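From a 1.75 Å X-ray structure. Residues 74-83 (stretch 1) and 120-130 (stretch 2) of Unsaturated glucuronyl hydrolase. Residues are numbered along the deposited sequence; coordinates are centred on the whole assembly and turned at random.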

# COMPACT_ATOMS: atom_id res chain seq x y z
N THR A 74 3.22 11.01 -7.95
CA THR A 74 4.01 10.62 -9.12
C THR A 74 3.54 9.27 -9.66
O THR A 74 3.44 9.08 -10.88
CB THR A 74 5.51 10.59 -8.81
OG1 THR A 74 5.89 11.77 -8.08
CG2 THR A 74 6.33 10.51 -10.11
N GLY A 75 3.24 8.33 -8.76
CA GLY A 75 2.69 7.03 -9.16
C GLY A 75 1.39 7.11 -9.95
O GLY A 75 1.21 6.37 -10.92
N CYS A 76 0.49 8.01 -9.54
CA CYS A 76 -0.75 8.25 -10.29
C CYS A 76 -0.42 8.72 -11.71
O CYS A 76 -1.03 8.25 -12.68
CB CYS A 76 -1.64 9.30 -9.60
SG CYS A 76 -2.47 8.75 -8.08
N LEU A 77 0.54 9.63 -11.82
CA LEU A 77 0.97 10.14 -13.12
C LEU A 77 1.54 9.04 -14.02
O LEU A 77 1.20 8.98 -15.21
CB LEU A 77 1.98 11.28 -12.96
CG LEU A 77 1.52 12.48 -12.13
CD1 LEU A 77 2.62 13.54 -12.07
CD2 LEU A 77 0.21 13.06 -12.63
N TRP A 78 2.40 8.19 -13.46
CA TRP A 78 3.00 7.09 -14.24
C TRP A 78 1.95 6.07 -14.67
O TRP A 78 1.99 5.57 -15.80
CB TRP A 78 4.14 6.39 -13.49
CG TRP A 78 5.42 7.17 -13.40
CD1 TRP A 78 6.12 7.45 -12.26
CD2 TRP A 78 6.15 7.76 -14.48
NE1 TRP A 78 7.25 8.17 -12.56
CE2 TRP A 78 7.29 8.39 -13.92
CE3 TRP A 78 5.95 7.84 -15.87
CZ2 TRP A 78 8.22 9.09 -14.70
CZ3 TRP A 78 6.88 8.53 -16.64
CH2 TRP A 78 8.01 9.13 -16.05
N LEU A 79 1.00 5.77 -13.79
CA LEU A 79 -0.08 4.85 -14.14
C LEU A 79 -0.91 5.40 -15.30
O LEU A 79 -1.22 4.67 -16.25
CB LEU A 79 -0.99 4.58 -12.95
CG LEU A 79 -0.35 3.69 -11.88
CD1 LEU A 79 -1.28 3.66 -10.69
CD2 LEU A 79 -0.09 2.27 -12.41
N ALA A 80 -1.24 6.68 -15.22
CA ALA A 80 -1.96 7.38 -16.28
C ALA A 80 -1.16 7.34 -17.58
O ALA A 80 -1.72 7.11 -18.66
CB ALA A 80 -2.26 8.82 -15.87
N TYR A 81 0.15 7.56 -17.46
CA TYR A 81 1.07 7.53 -18.60
C TYR A 81 1.10 6.17 -19.30
O TYR A 81 1.17 6.09 -20.52
CB TYR A 81 2.48 7.95 -18.18
CG TYR A 81 3.49 7.89 -19.30
CD1 TYR A 81 4.49 6.91 -19.31
CD2 TYR A 81 3.45 8.80 -20.36
CE1 TYR A 81 5.42 6.85 -20.34
CE2 TYR A 81 4.37 8.74 -21.39
CZ TYR A 81 5.35 7.77 -21.38
OH TYR A 81 6.27 7.71 -22.40
N GLU A 82 1.05 5.10 -18.51
CA GLU A 82 0.97 3.75 -19.08
C GLU A 82 -0.32 3.55 -19.86
O GLU A 82 -0.34 2.82 -20.85
CB GLU A 82 1.07 2.70 -17.99
CG GLU A 82 2.43 2.68 -17.32
CD GLU A 82 2.70 1.37 -16.65
OE1 GLU A 82 3.08 1.38 -15.46
OE2 GLU A 82 2.54 0.33 -17.31
N TYR A 83 -1.38 4.21 -19.41
CA TYR A 83 -2.68 4.10 -20.05
C TYR A 83 -2.76 4.83 -21.39
O TYR A 83 -3.30 4.30 -22.34
CB TYR A 83 -3.79 4.59 -19.12
CG TYR A 83 -5.17 4.47 -19.73
CD1 TYR A 83 -5.81 3.23 -19.79
CD2 TYR A 83 -5.83 5.59 -20.24
CE1 TYR A 83 -7.08 3.11 -20.34
CE2 TYR A 83 -7.09 5.48 -20.79
CZ TYR A 83 -7.71 4.24 -20.85
OH TYR A 83 -8.96 4.12 -21.39
N THR A 120 9.49 4.06 -4.79
CA THR A 120 9.01 2.99 -5.67
C THR A 120 8.02 3.46 -6.76
O THR A 120 8.24 3.19 -7.95
CB THR A 120 8.46 1.78 -4.88
OG1 THR A 120 9.50 1.25 -4.05
CG2 THR A 120 7.96 0.69 -5.85
N PRO A 121 6.92 4.15 -6.37
CA PRO A 121 5.94 4.59 -7.37
C PRO A 121 6.39 5.80 -8.19
O PRO A 121 5.71 6.18 -9.14
CB PRO A 121 4.71 4.96 -6.53
CG PRO A 121 5.00 4.47 -5.13
CD PRO A 121 6.48 4.51 -5.01
N SER A 122 7.52 6.39 -7.82
CA SER A 122 8.04 7.57 -8.51
C SER A 122 9.25 7.22 -9.37
O SER A 122 9.19 7.27 -10.61
CB SER A 122 8.40 8.65 -7.49
OG SER A 122 9.42 8.19 -6.61
N CYS A 123 10.34 6.83 -8.72
CA CYS A 123 11.61 6.58 -9.39
C CYS A 123 11.70 5.17 -9.96
O CYS A 123 12.01 5.00 -11.13
CB CYS A 123 12.77 6.86 -8.44
SG CYS A 123 12.77 8.58 -7.88
N THR A 124 11.40 4.16 -9.14
CA THR A 124 11.47 2.79 -9.66
C THR A 124 10.45 2.63 -10.79
O THR A 124 10.73 1.96 -11.79
CB THR A 124 11.28 1.73 -8.57
OG1 THR A 124 12.09 2.08 -7.44
CG2 THR A 124 11.72 0.37 -9.07
N ALA A 125 9.29 3.26 -10.63
CA ALA A 125 8.26 3.29 -11.67
C ALA A 125 8.83 3.74 -13.02
O ALA A 125 8.65 3.05 -14.03
CB ALA A 125 7.12 4.19 -11.27
N GLU A 126 9.51 4.89 -13.03
CA GLU A 126 10.08 5.36 -14.30
C GLU A 126 11.10 4.37 -14.85
O GLU A 126 11.11 4.11 -16.06
CB GLU A 126 10.68 6.76 -14.23
CG GLU A 126 11.09 7.21 -15.65
CD GLU A 126 11.50 8.65 -15.77
OE1 GLU A 126 11.38 9.18 -16.90
OE2 GLU A 126 11.96 9.25 -14.78
N TYR A 127 11.94 3.82 -13.97
CA TYR A 127 12.92 2.84 -14.40
C TYR A 127 12.28 1.64 -15.11
O TYR A 127 12.78 1.19 -16.15
CB TYR A 127 13.82 2.37 -13.26
CG TYR A 127 14.92 1.44 -13.74
CD1 TYR A 127 14.87 0.07 -13.48
CD2 TYR A 127 15.98 1.94 -14.50
CE1 TYR A 127 15.87 -0.78 -13.94
CE2 TYR A 127 16.99 1.09 -14.97
CZ TYR A 127 16.92 -0.27 -14.68
OH TYR A 127 17.90 -1.11 -15.14
N ARG A 128 11.17 1.13 -14.56
CA ARG A 128 10.40 0.06 -15.20
C ARG A 128 9.95 0.46 -16.60
O ARG A 128 10.00 -0.33 -17.54
CB ARG A 128 9.14 -0.28 -14.40
CG ARG A 128 9.38 -0.72 -12.98
CD ARG A 128 9.99 -2.09 -12.91
NE ARG A 128 9.83 -2.64 -11.57
CZ ARG A 128 10.68 -3.48 -11.00
NH1 ARG A 128 10.42 -3.93 -9.78
NH2 ARG A 128 11.77 -3.89 -11.63
N ILE A 129 9.48 1.70 -16.70
CA ILE A 129 8.81 2.19 -17.90
C ILE A 129 9.79 2.49 -19.04
O ILE A 129 9.56 2.07 -20.18
CB ILE A 129 7.89 3.40 -17.57
CG1 ILE A 129 6.72 2.95 -16.70
CG2 ILE A 129 7.38 4.07 -18.86
CD1 ILE A 129 5.95 4.08 -16.01
N ASN A 130 10.87 3.20 -18.72
CA ASN A 130 11.82 3.61 -19.76
C ASN A 130 13.31 3.47 -19.41
O ASN A 130 14.17 3.90 -20.19
CB ASN A 130 11.49 5.03 -20.27
CG ASN A 130 11.56 6.09 -19.17
OD1 ASN A 130 10.72 6.99 -19.11
ND2 ASN A 130 12.56 5.99 -18.31

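The indole of Trp78 forms the apolar centre of the contact, and more of its surface is covered by the facing helix than that of any other residue here. Its CA-to-CB bond points toward stretch 2, and the m rotamer at chi1 (-74°) lays the ring along that helix, where it meets residues from successive turns. The methyl group of Ala125 approaches obliquely, with Ala125 CB 3.6 Å from Trp78 CD1. Glu126 packs against the six-membered part of the indole through its aliphatic portion, Glu126 CB lying 3.4 Å from Trp78 CZ2, and its backbone N sits over one face of the ring.

One turn further along, Ile129 extends the apolar surface between two aromatic side chains of stretch 1. Its CD1 lies 3.8 Å from Trp78 CE3, while its CG2 lies 3.7 Å from Tyr81 CE1, at the edge of the tyrosine ring and near its plane. The two branches of the isoleucine thus reach different rings. Glu82 also borders this residue: its CA-to-CB bond points sideways, but the end of its side chain comes nearer, bringing Glu82 OE1 to 4.0 Å from Ile129 CD1. Since Ile129 CD1 is a methyl carbon, this is a packing contact; both carboxylate oxygens of Glu82 are hydrogen-bonded elsewhere in the structure.

Toward the N-terminal end of both segments the backbones draw together. The helices run in broadly the same direction, their axes 33° apart, and the CA atoms of Gly75 and Pro121 are only 4.4 Å from each other. Glycine makes this possible, since an ideally placed CB on Gly75 would lie 2.9 Å from Pro121 CB, a clash. Nearby, Thr74 CB packs against Ser122 CB at 3.7 Å.

The polar edge is built from carbonyl groups at the kink in stretch 2. A wider pi-type turn spans residues 120-124, and the N atoms of Pro121 and Ser122 have no bond to the preceding turn. Pro121 O accepts a CA-H...O contact from Gly75 CA at 3.1 Å, with an angle of 123° at the hydrogen, and lies near the plane of the indole at its edge, 3.4 Å from Trp78 CD1. Ser122 O receives the sole hydrogen bond between the stretches, from Trp78 NE1 at 2.9 Å. The distance is short, but the N-H...O angle of 127° makes the bond weak. The same carbonyl also accepts a weak bond from Glu126 N within its own helix, at 3.4 Å from Ser122 O.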